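Local coordinates for protein phosphoserine aminotransferase (Bacillus circulans, PDB 2C0R) that catalyses the reversible pyridoxal-phosphate-dependent transamination of phosphoserine or phosphohydroxythreonine with 2-oxoglutarate, in serine and pyridoxine biosynthesis, at residues 80-85 against 108-113; 98-103 against 121-126; 102-107 against 150-155; 143-148 against 169-174. The protein carries 1 engineered substitution. All blocks are in the same frame, centred on the assembly; numbering follows the deposited sequence.

How the contacts relate
Four contacts lie in the cofactor-binding domain, the large, mixed-sheet domain of a fold type I aminotransferase. Contacts 1, 2 and 3 all draw on helix 102-114. Contacts 2 and 3 share Ser102 and Trp103, and their centres lie about 8 Å apart. Contact 4 joins strands 143-149 and 170-173 of the sheet that also holds strands 94-99 and 117-122 of contact 2, its centre about 11 Å from that of contact 1. Along the chain, contacts 1 and 2 cross, contact 3 starts where contact 2 does, and contact 4 follows both 1 and 2 and crosses contact 3. Phe81, Trp103, Thr153 and Asp173 thus reach one pyridoxal phosphate from separate elements.

Contact 1. Residues 80-85 against 108-113; sequences QFAMIP and LKEAKL
Glu110 packs its aliphatic stem against the backbone and CB of Phe81, where helices 76-88 and 102-114 meet beside the cofactor domain's sheet. The axes of the two short segments come within 8.1 Å and cross at -42°. Glu110 CB lies 3.4 Å from Phe81 O, and Glu110 CG is 3.6 Å from Phe81 CB. Beyond CG the chain bends at chi2 (-56°), which carries the carboxylate past Ala82; there Glu110 OE2 is hydrogen-bonded to Thr223 OG1 of the second subunit. One turn further on, the ring of Pro85 takes over, its CG 3.8 Å from Ala111 CA and 4.0 Å from Ala111 CB. Lacking an N-H, Pro85 also marks a kink in its helix. The phenyl group of Phe81 leads away from Glu110, along Lys106 and Ala107 to Trp103 and the bound pyridoxal phosphate. The example illustrates how one helix pair can do mixed work: small apolar groups bring the backbones close, while a mostly methylene contact lets a buried acid find its hydrogen-bonding partner across the dimer interface rather than on the facing helix.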
# COMPACT_ATOMS: atom_id res chain seq x y z
N GLN A 80 -8.14 -6.15 -6.14
CA GLN A 80 -8.72 -7.49 -6.14
C GLN A 80 -9.79 -7.68 -7.20
O GLN A 80 -9.93 -8.79 -7.74
CB GLN A 80 -9.29 -7.90 -4.76
CG GLN A 80 -8.20 -7.85 -3.67
CD GLN A 80 -7.14 -8.90 -4.01
OE1 GLN A 80 -5.96 -8.52 -4.11
NE2 GLN A 80 -7.57 -10.12 -4.19
N PHE A 81 -10.52 -6.63 -7.56
CA PHE A 81 -11.51 -6.75 -8.63
C PHE A 81 -10.86 -7.32 -9.90
O PHE A 81 -11.51 -8.04 -10.63
CB PHE A 81 -12.07 -5.39 -8.99
CG PHE A 81 -12.91 -4.75 -7.90
CD1 PHE A 81 -13.17 -3.38 -7.99
CD2 PHE A 81 -13.37 -5.47 -6.82
CE1 PHE A 81 -13.91 -2.76 -6.97
CE2 PHE A 81 -14.15 -4.85 -5.83
CZ PHE A 81 -14.43 -3.51 -5.95
N ALA A 82 -9.60 -6.95 -10.15
CA ALA A 82 -8.83 -7.46 -11.30
C ALA A 82 -8.15 -8.78 -10.99
O ALA A 82 -8.16 -9.72 -11.79
CB ALA A 82 -7.84 -6.42 -11.76
N MET A 83 -7.54 -8.80 -9.80
CA MET A 83 -6.76 -10.03 -9.51
C MET A 83 -7.60 -11.30 -9.41
O MET A 83 -7.15 -12.37 -9.81
CB MET A 83 -5.99 -9.73 -8.23
CG MET A 83 -4.90 -10.74 -7.94
SD MET A 83 -3.91 -10.12 -6.52
CE MET A 83 -2.92 -11.63 -6.27
N ILE A 84 -8.84 -11.18 -8.90
CA ILE A 84 -9.70 -12.39 -8.82
C ILE A 84 -9.99 -12.99 -10.21
O ILE A 84 -9.65 -14.18 -10.45
CB ILE A 84 -10.97 -11.99 -8.01
CG1 ILE A 84 -10.66 -11.77 -6.54
CG2 ILE A 84 -12.10 -13.01 -8.21
CD1 ILE A 84 -11.66 -10.85 -5.87
N PRO A 85 -10.58 -12.28 -11.17
CA PRO A 85 -10.78 -12.92 -12.48
C PRO A 85 -9.45 -13.26 -13.14
O PRO A 85 -9.34 -14.28 -13.84
CB PRO A 85 -11.52 -11.84 -13.27
CG PRO A 85 -11.33 -10.55 -12.54
CD PRO A 85 -11.17 -10.94 -11.10
N LEU A 108 -17.66 -6.17 -11.40
CA LEU A 108 -17.99 -6.80 -12.68
C LEU A 108 -17.21 -6.12 -13.79
O LEU A 108 -16.75 -6.81 -14.71
CB LEU A 108 -19.51 -6.65 -12.92
CG LEU A 108 -20.01 -7.23 -14.25
CD1 LEU A 108 -19.78 -8.74 -14.33
CD2 LEU A 108 -21.48 -6.86 -14.43
N LYS A 109 -17.07 -4.81 -13.75
CA LYS A 109 -16.35 -4.07 -14.76
C LYS A 109 -14.95 -4.66 -14.99
O LYS A 109 -14.54 -4.87 -16.13
CB LYS A 109 -16.27 -2.59 -14.33
CG LYS A 109 -15.15 -1.86 -15.14
CD LYS A 109 -15.22 -0.39 -14.69
CE LYS A 109 -14.58 0.48 -15.75
NZ LYS A 109 -14.28 1.83 -15.20
N GLU A 110 -14.22 -4.95 -13.91
CA GLU A 110 -12.88 -5.47 -14.14
C GLU A 110 -12.94 -6.87 -14.72
O GLU A 110 -12.13 -7.22 -15.59
CB GLU A 110 -12.04 -5.47 -12.84
CG GLU A 110 -11.84 -4.07 -12.31
CD GLU A 110 -11.22 -3.19 -13.37
OE1 GLU A 110 -10.15 -3.58 -13.86
OE2 GLU A 110 -11.82 -2.15 -13.65
N ALA A 111 -13.91 -7.67 -14.26
CA ALA A 111 -13.94 -9.04 -14.78
C ALA A 111 -14.21 -9.03 -16.27
O ALA A 111 -13.68 -9.86 -17.01
CB ALA A 111 -14.94 -9.90 -14.02
N LYS A 112 -15.05 -8.07 -16.75
CA LYS A 112 -15.36 -8.02 -18.19
C LYS A 112 -14.10 -7.77 -19.02
O LYS A 112 -14.05 -8.15 -20.18
CB LYS A 112 -16.36 -6.89 -18.43
CG LYS A 112 -17.76 -7.23 -17.91
CD LYS A 112 -18.75 -6.11 -18.11
CE LYS A 112 -20.00 -6.59 -18.82
NZ LYS A 112 -21.22 -6.75 -18.02
N LEU A 113 -13.11 -7.09 -18.45
CA LEU A 113 -11.85 -6.90 -19.15
C LEU A 113 -10.99 -8.15 -19.29
O LEU A 113 -10.12 -8.17 -20.18
CB LEU A 113 -11.03 -5.85 -18.37
CG LEU A 113 -11.71 -4.48 -18.38
CD1 LEU A 113 -10.98 -3.46 -17.53
CD2 LEU A 113 -11.84 -3.96 -19.80

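Contact 2. Residues 98-103 against 121-126; sequences VMTGSW and ASSEAS. With PLP (pyridoxal-5'-phosphate), chain C.
Met99 is held against Ala121 and Ser123 by two main-chain bonds that join strands 94-99 and 117-122 in parallel, the two strands of a beta-alpha-beta crossover whose connection is helix 102-114, strand 117-122 being the outermost of the sheet in this chain. Met99 N donates to Ala121 O at 2.8 Å, and Ser123 N donates to Met99 O at 2.9 Å. Side chains alternate between the two faces. Val98 CG1 and Ala121 CB sit on one, 4.3 Å apart; Met99 and Ser122 occupy the other, with Met99 CB 3.9 Å from Ser122 OG. Met99 then curls through chi2 (-58°) and chi3 (-61°), bringing its methyl end to Leu108. Ser122 OG accepts from Glu124 N, an ST turn that ends the strand. Ser123 OG, turned between its own N and carbonyl carbon (chi1 54°), gives a hydrogen bond to a water that in turn donates to Thr100 O.

Past the strand, Gly101 occupies the N-cap position and Trp103 reaches the cofactor, whose ring lies over one face of the indole with PLP C4 3.5 Å above that plane, offset toward the rim. An alanine here would remove the indole and would probably open a gap beside the pyridine ring, leaving the cofactor freer to tilt. Chemically, the polar groups at the strand ends are spent on turns and on a bridging water, while a flat apolar surface is delivered to the cofactor four residues on from Met99.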
# COMPACT_ATOMS: atom_id res chain seq x y z
N VAL A 98 -23.06 -11.31 -8.40
CA VAL A 98 -24.34 -10.84 -7.86
C VAL A 98 -24.32 -9.32 -7.86
O VAL A 98 -23.40 -8.78 -7.21
CB VAL A 98 -24.53 -11.40 -6.45
CG1 VAL A 98 -25.89 -10.92 -5.87
CG2 VAL A 98 -24.39 -12.91 -6.40
N MET A 99 -25.22 -8.66 -8.56
CA MET A 99 -25.15 -7.24 -8.86
C MET A 99 -26.08 -6.48 -7.91
O MET A 99 -27.27 -6.41 -8.09
CB MET A 99 -25.46 -6.91 -10.31
CG MET A 99 -24.63 -7.71 -11.29
SD MET A 99 -22.83 -7.48 -11.05
CE MET A 99 -22.73 -5.71 -11.35
N THR A 100 -25.45 -5.93 -6.86
CA THR A 100 -26.18 -5.33 -5.74
C THR A 100 -25.96 -3.84 -5.64
O THR A 100 -26.43 -3.23 -4.66
CB THR A 100 -25.77 -6.00 -4.39
OG1 THR A 100 -24.33 -6.14 -4.41
CG2 THR A 100 -26.37 -7.39 -4.32
N GLY A 101 -25.24 -3.23 -6.57
CA GLY A 101 -25.03 -1.79 -6.38
C GLY A 101 -23.64 -1.41 -6.87
O GLY A 101 -22.98 -2.04 -7.71
N SER A 102 -23.15 -0.33 -6.31
CA SER A 102 -21.98 0.34 -6.85
C SER A 102 -20.71 -0.47 -6.80
O SER A 102 -19.90 -0.46 -7.76
CB SER A 102 -21.76 1.63 -6.04
OG SER A 102 -22.82 2.53 -6.36
N TRP A 103 -20.50 -1.18 -5.69
CA TRP A 103 -19.23 -1.91 -5.64
C TRP A 103 -19.29 -3.24 -6.40
O TRP A 103 -18.28 -3.66 -6.95
CB TRP A 103 -18.84 -2.07 -4.17
CG TRP A 103 -18.33 -0.75 -3.64
CD1 TRP A 103 -18.86 0.01 -2.65
CD2 TRP A 103 -17.17 -0.05 -4.12
NE1 TRP A 103 -18.09 1.15 -2.47
CE2 TRP A 103 -17.05 1.13 -3.36
CE3 TRP A 103 -16.21 -0.31 -5.11
CZ2 TRP A 103 -16.02 2.05 -3.56
CZ3 TRP A 103 -15.18 0.60 -5.32
CH2 TRP A 103 -15.09 1.77 -4.55
N ALA A 121 -27.51 -12.73 -10.39
CA ALA A 121 -28.68 -12.11 -9.77
C ALA A 121 -28.40 -10.61 -9.72
O ALA A 121 -27.25 -10.22 -9.75
CB ALA A 121 -28.99 -12.64 -8.38
N SER A 122 -29.49 -9.84 -9.66
CA SER A 122 -29.35 -8.39 -9.71
C SER A 122 -30.48 -7.69 -9.01
O SER A 122 -31.61 -8.12 -9.15
CB SER A 122 -29.31 -7.89 -11.17
OG SER A 122 -29.22 -6.46 -11.22
N SER A 123 -30.19 -6.65 -8.29
CA SER A 123 -31.22 -5.80 -7.70
C SER A 123 -31.31 -4.46 -8.42
O SER A 123 -31.94 -3.53 -7.91
CB SER A 123 -30.94 -5.61 -6.22
OG SER A 123 -29.59 -5.11 -6.08
N GLU A 124 -30.77 -4.38 -9.63
CA GLU A 124 -30.85 -3.16 -10.41
C GLU A 124 -32.26 -2.65 -10.64
O GLU A 124 -32.54 -1.44 -10.60
CB GLU A 124 -30.18 -3.44 -11.77
CG GLU A 124 -29.74 -2.14 -12.44
CD GLU A 124 -29.29 -2.36 -13.87
OE1 GLU A 124 -29.07 -3.53 -14.27
OE2 GLU A 124 -29.14 -1.35 -14.61
N ALA A 125 -33.17 -3.60 -10.92
CA ALA A 125 -34.55 -3.21 -11.22
C ALA A 125 -35.18 -2.47 -10.04
O ALA A 125 -36.10 -1.65 -10.20
CB ALA A 125 -35.36 -4.43 -11.61
N SER A 126 -34.65 -2.74 -8.83
CA SER A 126 -35.17 -2.04 -7.66
C SER A 126 -34.31 -0.82 -7.33
O SER A 126 -34.41 -0.36 -6.18
CB SER A 126 -35.20 -2.96 -6.45
OG SER A 126 -33.88 -3.26 -5.99
N1 PLP C . -15.44 -2.61 -2.23
C2 PLP C . -16.18 -2.03 -1.24
C2A PLP C . -17.41 -2.80 -0.75
C3 PLP C . -15.82 -0.83 -0.71
O3 PLP C . -16.51 -0.27 0.32
C4 PLP C . -14.64 -0.24 -1.15
C4A PLP C . -14.22 1.11 -0.56
C5 PLP C . -13.96 -0.80 -2.21
C6 PLP C . -14.29 -2.03 -2.70
C5A PLP C . -12.75 -0.08 -2.82
O4P PLP C . -11.63 -0.18 -1.95
P PLP C . -10.22 0.47 -2.31
O1P PLP C . -9.28 -0.01 -1.24
O2P PLP C . -10.47 1.96 -2.27
O3P PLP C . -9.87 -0.01 -3.68
O HOH W 1 -28.88 -4.01 -3.71

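Contact 3. Residues 102-107 against 150-155. With PLP (pyridoxal-5'-phosphate), chain C.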
# COMPACT_ATOMS: atom_id res chain seq x y z
N SER A 102 -23.15 -0.33 -6.31
CA SER A 102 -21.98 0.34 -6.85
C SER A 102 -20.71 -0.47 -6.80
O SER A 102 -19.90 -0.46 -7.76
CB SER A 102 -21.76 1.63 -6.04
OG SER A 102 -22.82 2.53 -6.36
N TRP A 103 -20.50 -1.18 -5.69
CA TRP A 103 -19.23 -1.91 -5.64
C TRP A 103 -19.29 -3.24 -6.40
O TRP A 103 -18.28 -3.66 -6.95
CB TRP A 103 -18.84 -2.07 -4.17
CG TRP A 103 -18.33 -0.75 -3.64
CD1 TRP A 103 -18.86 0.01 -2.65
CD2 TRP A 103 -17.17 -0.05 -4.12
NE1 TRP A 103 -18.09 1.15 -2.47
CE2 TRP A 103 -17.05 1.13 -3.36
CE3 TRP A 103 -16.21 -0.31 -5.11
CZ2 TRP A 103 -16.02 2.05 -3.56
CZ3 TRP A 103 -15.18 0.60 -5.32
CH2 TRP A 103 -15.09 1.77 -4.55
N ALA A 104 -20.46 -3.88 -6.45
CA ALA A 104 -20.59 -5.01 -7.32
C ALA A 104 -20.34 -4.59 -8.76
O ALA A 104 -19.68 -5.27 -9.52
CB ALA A 104 -22.02 -5.54 -7.26
N SER A 105 -20.85 -3.41 -9.12
CA SER A 105 -20.67 -2.94 -10.51
C SER A 105 -19.20 -2.72 -10.83
O SER A 105 -18.73 -3.01 -11.95
CB SER A 105 -21.43 -1.65 -10.80
OG SER A 105 -22.82 -1.89 -10.80
N LYS A 106 -18.45 -2.18 -9.87
CA LYS A 106 -17.01 -1.95 -10.13
C LYS A 106 -16.31 -3.29 -10.32
O LYS A 106 -15.41 -3.48 -11.13
CB LYS A 106 -16.39 -1.18 -8.96
CG LYS A 106 -16.79 0.29 -8.98
CD LYS A 106 -15.88 1.02 -9.94
CE LYS A 106 -15.92 2.53 -9.76
NZ LYS A 106 -14.90 2.98 -8.76
N ALA A 107 -16.74 -4.28 -9.53
CA ALA A 107 -16.11 -5.61 -9.59
C ALA A 107 -16.41 -6.22 -10.94
O ALA A 107 -15.49 -6.77 -11.56
CB ALA A 107 -16.58 -6.51 -8.45
N SER A 150 -20.63 -8.25 0.20
CA SER A 150 -21.40 -8.51 1.39
C SER A 150 -22.11 -7.23 1.87
O SER A 150 -23.24 -7.36 2.36
CB SER A 150 -20.57 -9.04 2.55
OG SER A 150 -19.51 -8.14 2.82
N ASN A 151 -21.46 -6.11 1.73
CA ASN A 151 -22.06 -4.85 2.19
C ASN A 151 -21.81 -3.82 1.11
O ASN A 151 -20.63 -3.56 0.81
CB ASN A 151 -21.42 -4.46 3.52
CG ASN A 151 -22.09 -3.21 4.12
OD1 ASN A 151 -23.15 -3.36 4.72
ND2 ASN A 151 -21.46 -2.06 4.01
N GLU A 152 -22.84 -3.29 0.52
CA GLU A 152 -22.75 -2.27 -0.51
C GLU A 152 -22.67 -0.93 0.22
O GLU A 152 -23.73 -0.38 0.58
CB GLU A 152 -23.97 -2.35 -1.44
CG GLU A 152 -23.81 -3.47 -2.46
CD GLU A 152 -22.84 -3.18 -3.58
OE1 GLU A 152 -22.10 -2.18 -3.52
OE2 GLU A 152 -22.80 -3.98 -4.55
N THR A 153 -21.45 -0.51 0.35
CA THR A 153 -21.08 0.66 1.14
C THR A 153 -21.75 1.94 0.69
O THR A 153 -22.00 2.80 1.55
CB THR A 153 -19.55 0.88 0.96
OG1 THR A 153 -18.97 -0.44 0.89
CG2 THR A 153 -19.02 1.66 2.14
N ILE A 154 -22.00 2.08 -0.62
CA ILE A 154 -22.57 3.35 -1.12
C ILE A 154 -24.08 3.36 -1.02
O ILE A 154 -24.68 4.39 -0.70
CB ILE A 154 -22.08 3.60 -2.57
CG1 ILE A 154 -20.62 4.04 -2.54
CG2 ILE A 154 -22.99 4.57 -3.30
CD1 ILE A 154 -19.90 4.05 -3.87
N GLU A 155 -24.70 2.22 -1.32
CA GLU A 155 -26.15 2.14 -1.27
C GLU A 155 -26.69 1.90 0.14
O GLU A 155 -27.83 2.28 0.43
CB GLU A 155 -26.63 1.04 -2.23
CG GLU A 155 -26.73 1.52 -3.68
CD GLU A 155 -25.42 1.58 -4.43
OE1 GLU A 155 -24.61 0.68 -4.15
OE2 GLU A 155 -25.07 2.43 -5.27
N1 PLP C . -15.44 -2.61 -2.23
C2 PLP C . -16.18 -2.03 -1.24
C2A PLP C . -17.41 -2.80 -0.75
C3 PLP C . -15.82 -0.83 -0.71
O3 PLP C . -16.51 -0.27 0.32
C4 PLP C . -14.64 -0.24 -1.15
C4A PLP C . -14.22 1.11 -0.56
C5 PLP C . -13.96 -0.80 -2.21
C6 PLP C . -14.29 -2.03 -2.70
C5A PLP C . -12.75 -0.08 -2.82
O4P PLP C . -11.63 -0.18 -1.95
P PLP C . -10.22 0.47 -2.31
O1P PLP C . -9.28 -0.01 -1.24
O2P PLP C . -10.47 1.96 -2.27
O3P PLP C . -9.87 -0.01 -3.68
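Ser102, Trp103 and Ala104, the first turn of helix 102-114, present their backbone N-H groups to two glutamates, Glu152 and Glu155, so that carboxylates sit at a helix N-terminus and would probably be favoured by its dipole. The tight part begins with Glu152. Bent at chi2 (-75°), it straddles two successive amides: OE1 accepts from Trp103 N at 2.9 Å and OE2 from Ala104 N at 3.0 Å, each through its syn lone pair. Thr100 OG1 provides Glu152 OE2 with a further bond, which probably helps fix the carboxylate's rotation. The indole is closely packed too, with Ile154 CD1 3.7 Å from Trp103 NE1 and the cofactor over one face. A serine in place of Trp103 would keep the N-H for Glu152 but would probably leave one cofactor face and the end of Ile154 without the indole packed against them.

The more open side lies at Ser102 and Glu155, partly exposed although firmly bonded: OE1 takes Ser102 N at 2.8 Å from 35° out of the carboxylate plane, and OE2 takes Ser102 OG at 2.5 Å. Back at the cofactor, Thr153 crosses the indole obliquely, its OG1 3.6 Å from Trp103 CD1. Thr153 is fixed by more than this contact: Ser176 OG is hydrogen-bonded to its hydroxyl, and Thr153 OG1 also shares a hydrogen bond of 2.5 Å with PLP O3.

Contact 4. Residues 143-148 against 169-174; sequences AAYLHL and PLIGDM. With PLP (pyridoxal-5'-phosphate), chain C.
Parallel strands 143-149 and 170-173, inner neighbours in the mixed sheet of the cofactor-binding domain, meet where Leu146 and Leu148 pair with Leu170 and Gly172, and His147 with Ile171. The ladder zigzags: Leu146 N bonds to Pro169 O, Ile171 N to Leu146 O at 2.8 Å, Leu148 N to Ile171 O, and Asp173 N to Leu148 O.

Each face has its own chemistry. On one, the leucines form an apolar layer. Leu146 and Leu170 lie side by side pointing the same way, and Leu170 CD1 fits between Leu146 CD2 at 3.8 Å and Leu148 CD2 at 3.7 Å. On the other, Ile171 meets two rings. Its CD1 makes an off-centre CH-pi contact with Tyr145, 4.2 Å from the ring centroid, while Ile171 CG2 lies 3.8 Å from His147 CD2. Tyr145 OH and His147 NE2 are hydrogen-bonded to the hydroxyls of Tyr97 and Tyr192, so these buried polar ends are satisfied, and Ile84 of helix 76-88 covers Tyr145 and Ile171.

Strand 170-173 ends at the cofactor. Asp173, its CG anti to the backbone N (chi1 177°), extends beyond the histidine, whose CE1 lies 4.0 Å from Asp173 CB. Ser175 OG is hydrogen-bonded to Asp173 OD1 and steadies the carboxylate; as in other fold type I enzymes, the aspartate meets the pyridine nitrogen, Asp173 OD2 standing 2.6 Å from PLP N1.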
# COMPACT_ATOMS: atom_id res chain seq x y z
N ALA A 143 -19.46 -21.59 -14.52
CA ALA A 143 -18.98 -20.57 -13.59
C ALA A 143 -17.60 -20.90 -13.00
O ALA A 143 -17.42 -22.01 -12.49
CB ALA A 143 -19.96 -20.36 -12.43
N ALA A 144 -16.68 -19.94 -13.03
CA ALA A 144 -15.39 -20.06 -12.40
C ALA A 144 -15.50 -19.81 -10.92
O ALA A 144 -14.75 -20.27 -10.08
CB ALA A 144 -14.41 -19.07 -13.03
N TYR A 145 -16.48 -18.95 -10.62
CA TYR A 145 -16.67 -18.49 -9.24
C TYR A 145 -17.98 -17.71 -9.22
O TYR A 145 -18.50 -17.37 -10.27
CB TYR A 145 -15.58 -17.60 -8.69
CG TYR A 145 -15.20 -16.35 -9.42
CD1 TYR A 145 -15.91 -15.15 -9.28
CD2 TYR A 145 -14.11 -16.35 -10.30
CE1 TYR A 145 -15.53 -14.02 -9.99
CE2 TYR A 145 -13.72 -15.21 -10.99
CZ TYR A 145 -14.43 -14.04 -10.83
OH TYR A 145 -14.08 -12.88 -11.50
N LEU A 146 -18.46 -17.46 -8.00
CA LEU A 146 -19.56 -16.53 -7.81
C LEU A 146 -19.04 -15.42 -6.90
O LEU A 146 -18.58 -15.78 -5.80
CB LEU A 146 -20.80 -17.19 -7.18
CG LEU A 146 -21.90 -16.17 -6.82
CD1 LEU A 146 -22.62 -15.68 -8.06
CD2 LEU A 146 -22.88 -16.77 -5.83
N HIS A 147 -19.11 -14.17 -7.32
CA HIS A 147 -18.65 -13.04 -6.52
C HIS A 147 -19.87 -12.26 -6.01
O HIS A 147 -20.76 -11.95 -6.77
CB HIS A 147 -17.80 -12.17 -7.41
CG HIS A 147 -17.25 -10.96 -6.73
ND1 HIS A 147 -18.00 -9.83 -6.43
CD2 HIS A 147 -15.99 -10.69 -6.32
CE1 HIS A 147 -17.19 -8.95 -5.83
NE2 HIS A 147 -15.96 -9.45 -5.74
N LEU A 148 -19.86 -12.00 -4.71
CA LEU A 148 -20.84 -11.08 -4.15
C LEU A 148 -20.11 -10.03 -3.33
O LEU A 148 -18.95 -10.20 -2.94
CB LEU A 148 -21.89 -11.83 -3.34
CG LEU A 148 -21.48 -12.69 -2.15
CD1 LEU A 148 -21.18 -11.92 -0.88
CD2 LEU A 148 -22.58 -13.70 -1.80
N PRO A 169 -16.46 -21.89 -6.28
CA PRO A 169 -15.99 -21.04 -5.20
C PRO A 169 -16.82 -19.77 -5.05
O PRO A 169 -17.04 -19.02 -6.00
CB PRO A 169 -14.60 -20.60 -5.66
CG PRO A 169 -14.17 -21.53 -6.73
CD PRO A 169 -15.44 -22.08 -7.32
N LEU A 170 -17.23 -19.50 -3.81
CA LEU A 170 -17.85 -18.23 -3.47
C LEU A 170 -16.79 -17.24 -3.02
O LEU A 170 -15.92 -17.53 -2.19
CB LEU A 170 -18.85 -18.43 -2.34
CG LEU A 170 -19.57 -17.18 -1.85
CD1 LEU A 170 -20.53 -16.59 -2.88
CD2 LEU A 170 -20.35 -17.47 -0.56
N ILE A 171 -16.88 -16.05 -3.61
CA ILE A 171 -15.92 -14.97 -3.33
C ILE A 171 -16.68 -13.75 -2.84
O ILE A 171 -17.68 -13.37 -3.44
CB ILE A 171 -15.11 -14.65 -4.59
CG1 ILE A 171 -14.35 -15.92 -5.02
CG2 ILE A 171 -14.18 -13.46 -4.38
CD1 ILE A 171 -13.47 -15.69 -6.24
N GLY A 172 -16.24 -13.14 -1.75
CA GLY A 172 -16.99 -12.01 -1.15
C GLY A 172 -16.07 -10.80 -0.97
O GLY A 172 -15.03 -10.89 -0.32
N ASP A 173 -16.53 -9.70 -1.53
CA ASP A 173 -15.95 -8.41 -1.17
C ASP A 173 -16.58 -7.94 0.13
O ASP A 173 -17.70 -7.47 0.12
CB ASP A 173 -16.25 -7.41 -2.28
CG ASP A 173 -15.75 -6.01 -1.98
OD1 ASP A 173 -15.16 -5.77 -0.90
OD2 ASP A 173 -15.93 -5.13 -2.86
N MET A 174 -15.88 -8.11 1.24
CA MET A 174 -16.34 -7.70 2.54
C MET A 174 -15.62 -6.43 2.99
O MET A 174 -15.49 -6.24 4.21
CB MET A 174 -16.08 -8.82 3.53
CG MET A 174 -16.83 -10.09 3.21
SD MET A 174 -16.67 -11.30 4.56
CE MET A 174 -17.85 -12.54 3.98
N1 PLP C . -15.44 -2.61 -2.23
C2 PLP C . -16.18 -2.03 -1.24
C2A PLP C . -17.41 -2.80 -0.75
C3 PLP C . -15.82 -0.83 -0.71
O3 PLP C . -16.51 -0.27 0.32
C4 PLP C . -14.64 -0.24 -1.15
C4A PLP C . -14.22 1.11 -0.56
C5 PLP C . -13.96 -0.80 -2.21
C6 PLP C . -14.29 -2.03 -2.70
C5A PLP C . -12.75 -0.08 -2.82
O4P PLP C . -11.63 -0.18 -1.95
P PLP C . -10.22 0.47 -2.31
O1P PLP C . -9.28 -0.01 -1.24
O2P PLP C . -10.47 1.96 -2.27
O3P PLP C . -9.87 -0.01 -3.68